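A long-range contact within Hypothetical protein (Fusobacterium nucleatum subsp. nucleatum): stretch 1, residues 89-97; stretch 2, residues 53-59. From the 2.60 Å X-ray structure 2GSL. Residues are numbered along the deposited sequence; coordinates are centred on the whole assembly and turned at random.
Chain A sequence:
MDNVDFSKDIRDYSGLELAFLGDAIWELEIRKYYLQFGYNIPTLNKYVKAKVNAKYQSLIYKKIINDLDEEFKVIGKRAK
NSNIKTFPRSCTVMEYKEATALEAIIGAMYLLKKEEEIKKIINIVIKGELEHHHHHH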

# COMPACT_ATOMS: atom_id res chain seq x y z
N ARG A 89 8.59 11.19 -16.66
CA ARG A 89 8.32 10.59 -17.96
C ARG A 89 6.93 10.93 -18.50
O ARG A 89 6.80 11.70 -19.46
CB ARG A 89 8.46 9.07 -17.89
CG ARG A 89 9.80 8.55 -17.37
CD ARG A 89 9.84 8.45 -15.84
NE ARG A 89 10.30 9.68 -15.17
CZ ARG A 89 10.65 9.75 -13.89
NH1 ARG A 89 11.06 10.90 -13.37
NH2 ARG A 89 10.59 8.67 -13.12
N SER A 90 5.90 10.37 -17.87
CA SER A 90 4.52 10.57 -18.32
C SER A 90 3.91 11.91 -17.97
O SER A 90 2.83 12.25 -18.46
CB SER A 90 3.63 9.47 -17.75
OG SER A 90 4.21 8.19 -17.96
N CYS A 91 4.58 12.68 -17.11
CA CYS A 91 4.04 13.97 -16.72
C CYS A 91 5.09 15.07 -16.73
O CYS A 91 6.19 14.88 -17.26
CB CYS A 91 3.39 13.86 -15.33
SG CYS A 91 4.48 13.23 -14.02
N THR A 92 4.76 16.22 -16.15
CA THR A 92 5.68 17.35 -16.09
C THR A 92 6.25 17.50 -14.69
O THR A 92 5.78 16.87 -13.73
CB THR A 92 4.98 18.68 -16.44
OG1 THR A 92 4.01 18.99 -15.43
CG2 THR A 92 4.30 18.59 -17.80
N VAL A 93 7.26 18.35 -14.56
CA VAL A 93 7.88 18.59 -13.27
C VAL A 93 6.83 19.00 -12.24
O VAL A 93 6.72 18.40 -11.17
CB VAL A 93 8.97 19.69 -13.37
CG1 VAL A 93 9.61 19.91 -12.00
CG2 VAL A 93 10.02 19.28 -14.39
N MSE A 94 6.04 20.02 -12.59
CA MSE A 94 4.99 20.51 -11.70
C MSE A 94 4.01 19.41 -11.24
O MSE A 94 3.67 19.32 -10.06
CB MSE A 94 4.20 21.62 -12.40
CG MSE A 94 3.18 22.32 -11.52
SE MSE A 94 4.03 23.47 -10.21
CE MSE A 94 2.82 24.99 -10.35
N GLU A 95 3.57 18.58 -12.18
CA GLU A 95 2.63 17.50 -11.89
C GLU A 95 3.24 16.45 -10.97
O GLU A 95 2.59 15.95 -10.05
CB GLU A 95 2.14 16.86 -13.19
CG GLU A 95 1.41 17.83 -14.09
CD GLU A 95 0.89 17.20 -15.36
OE1 GLU A 95 0.17 17.92 -16.10
OE2 GLU A 95 1.18 16.01 -15.64
N TYR A 96 4.49 16.11 -11.24
CA TYR A 96 5.18 15.11 -10.44
C TYR A 96 5.30 15.63 -9.01
O TYR A 96 5.03 14.90 -8.05
CB TYR A 96 6.57 14.86 -11.04
CG TYR A 96 7.26 13.66 -10.46
CD1 TYR A 96 8.05 13.78 -9.30
CD2 TYR A 96 7.09 12.40 -11.01
CE1 TYR A 96 8.63 12.65 -8.72
CE2 TYR A 96 7.66 11.28 -10.44
CZ TYR A 96 8.42 11.41 -9.29
OH TYR A 96 8.94 10.26 -8.72
N LYS A 97 5.69 16.89 -8.86
CA LYS A 97 5.82 17.49 -7.55
C LYS A 97 4.48 17.44 -6.81
O LYS A 97 4.40 16.95 -5.69
CB LYS A 97 6.33 18.93 -7.68
CG LYS A 97 7.78 19.02 -8.18
CD LYS A 97 8.05 20.28 -9.02
CE LYS A 97 8.04 21.58 -8.20
NZ LYS A 97 9.32 21.90 -7.47
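Stretch 2 (53-59) NAKYQSL

Stretch 2 begins with N53 in an extended conformation (phi/psi -84/160°) and turns at once into a helix that runs from A54 through L59 and beyond. The turn is capped: the side chain of N53 accepts from the backbone of Y56 (Y56 N to N53 OD1, 2.9 Å), and i to i+4 bonds such as S58 N to A54 O (3.0 Å) carry the helix onward. Stretch 1 is built alike, a loop leading to T92, whose OG1 caps the following helix through a weak bond from E95 N (3.3 Å). The two helix axes cross at 71° and approach to 8.2 Å. Backbones come nearest where S58 lies against E95 (CA to CA, 5.4 Å) and A54 against Y96 (CA to CA, 5.5 Å), so residues one helical turn apart in stretch 2 meet consecutive residues of stretch 1.

Apolar packing centres on A54, whose CB points toward stretch 1. A54 CB lies 3.4 Å from C91 SG and 4.5 Å from Y96 CD2, and it approaches the Y96 ring obliquely. The small methyl group thus touches both the loop before the helix and the helix itself.

The polar component is a salt bridge between E95 OE2 and K55 NZ (3.6 Å). Both side chains leave the backbone sideways, yet their ends come nearer to the opposing stretch. The aliphatic part of K55 also packs closely, with CG 3.3 Å from E95 OE2 and 3.7 Å from C91 CB, while its CD lies 3.4 Å from S90 O.

S58 completes the contact through van der Waals packing, its OG 3.7 Å from E95 CA. No hydrogen bond links the stretches; the contact is made by packing and one salt bridge, and buries 287 Å² over both sides.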

# COMPACT_ATOMS: atom_id res chain seq x y z
N ASN A 53 -1.39 7.19 -11.07
CA ASN A 53 -0.29 7.91 -11.73
C ASN A 53 -0.15 9.37 -11.32
O ASN A 53 -1.09 9.98 -10.80
CB ASN A 53 -0.41 7.81 -13.26
CG ASN A 53 -1.67 8.49 -13.79
OD1 ASN A 53 -1.78 9.72 -13.79
ND2 ASN A 53 -2.61 7.69 -14.24
N ALA A 54 1.04 9.94 -11.55
CA ALA A 54 1.30 11.33 -11.17
C ALA A 54 0.30 12.33 -11.76
O ALA A 54 -0.15 13.24 -11.05
CB ALA A 54 2.72 11.73 -11.54
N LYS A 55 -0.05 12.17 -13.03
CA LYS A 55 -0.99 13.11 -13.64
C LYS A 55 -2.31 13.18 -12.87
O LYS A 55 -2.83 14.28 -12.63
CB LYS A 55 -1.28 12.73 -15.10
CG LYS A 55 -0.10 12.97 -16.04
CD LYS A 55 -0.42 12.49 -17.45
CE LYS A 55 -1.36 13.46 -18.17
NZ LYS A 55 -0.71 14.80 -18.43
N TYR A 56 -2.84 12.03 -12.47
CA TYR A 56 -4.09 12.02 -11.73
C TYR A 56 -3.94 12.58 -10.31
O TYR A 56 -4.64 13.51 -9.93
CB TYR A 56 -4.69 10.60 -11.68
CG TYR A 56 -6.13 10.58 -11.20
CD1 TYR A 56 -6.43 10.47 -9.85
CD2 TYR A 56 -7.19 10.76 -12.10
CE1 TYR A 56 -7.73 10.55 -9.39
CE2 TYR A 56 -8.51 10.83 -11.65
CZ TYR A 56 -8.76 10.73 -10.28
OH TYR A 56 -10.05 10.85 -9.81
N GLN A 57 -3.01 12.04 -9.52
CA GLN A 57 -2.85 12.57 -8.18
C GLN A 57 -2.73 14.10 -8.24
O GLN A 57 -3.22 14.80 -7.34
CB GLN A 57 -1.62 11.98 -7.51
CG GLN A 57 -1.35 10.57 -7.92
CD GLN A 57 -0.52 9.83 -6.92
OE1 GLN A 57 -0.96 9.61 -5.79
NE2 GLN A 57 0.69 9.44 -7.30
N SER A 58 -2.11 14.60 -9.30
CA SER A 58 -1.93 16.05 -9.49
C SER A 58 -3.27 16.78 -9.61
O SER A 58 -3.43 17.89 -9.11
CB SER A 58 -1.08 16.32 -10.74
OG SER A 58 -0.97 17.73 -10.99
N LEU A 59 -4.23 16.16 -10.29
CA LEU A 59 -5.54 16.78 -10.42
C LEU A 59 -6.15 16.79 -9.04
O LEU A 59 -6.78 17.77 -8.64
CB LEU A 59 -6.44 15.99 -11.36
CG LEU A 59 -6.14 16.10 -12.86
CD1 LEU A 59 -7.17 15.30 -13.65
CD2 LEU A 59 -6.18 17.58 -13.27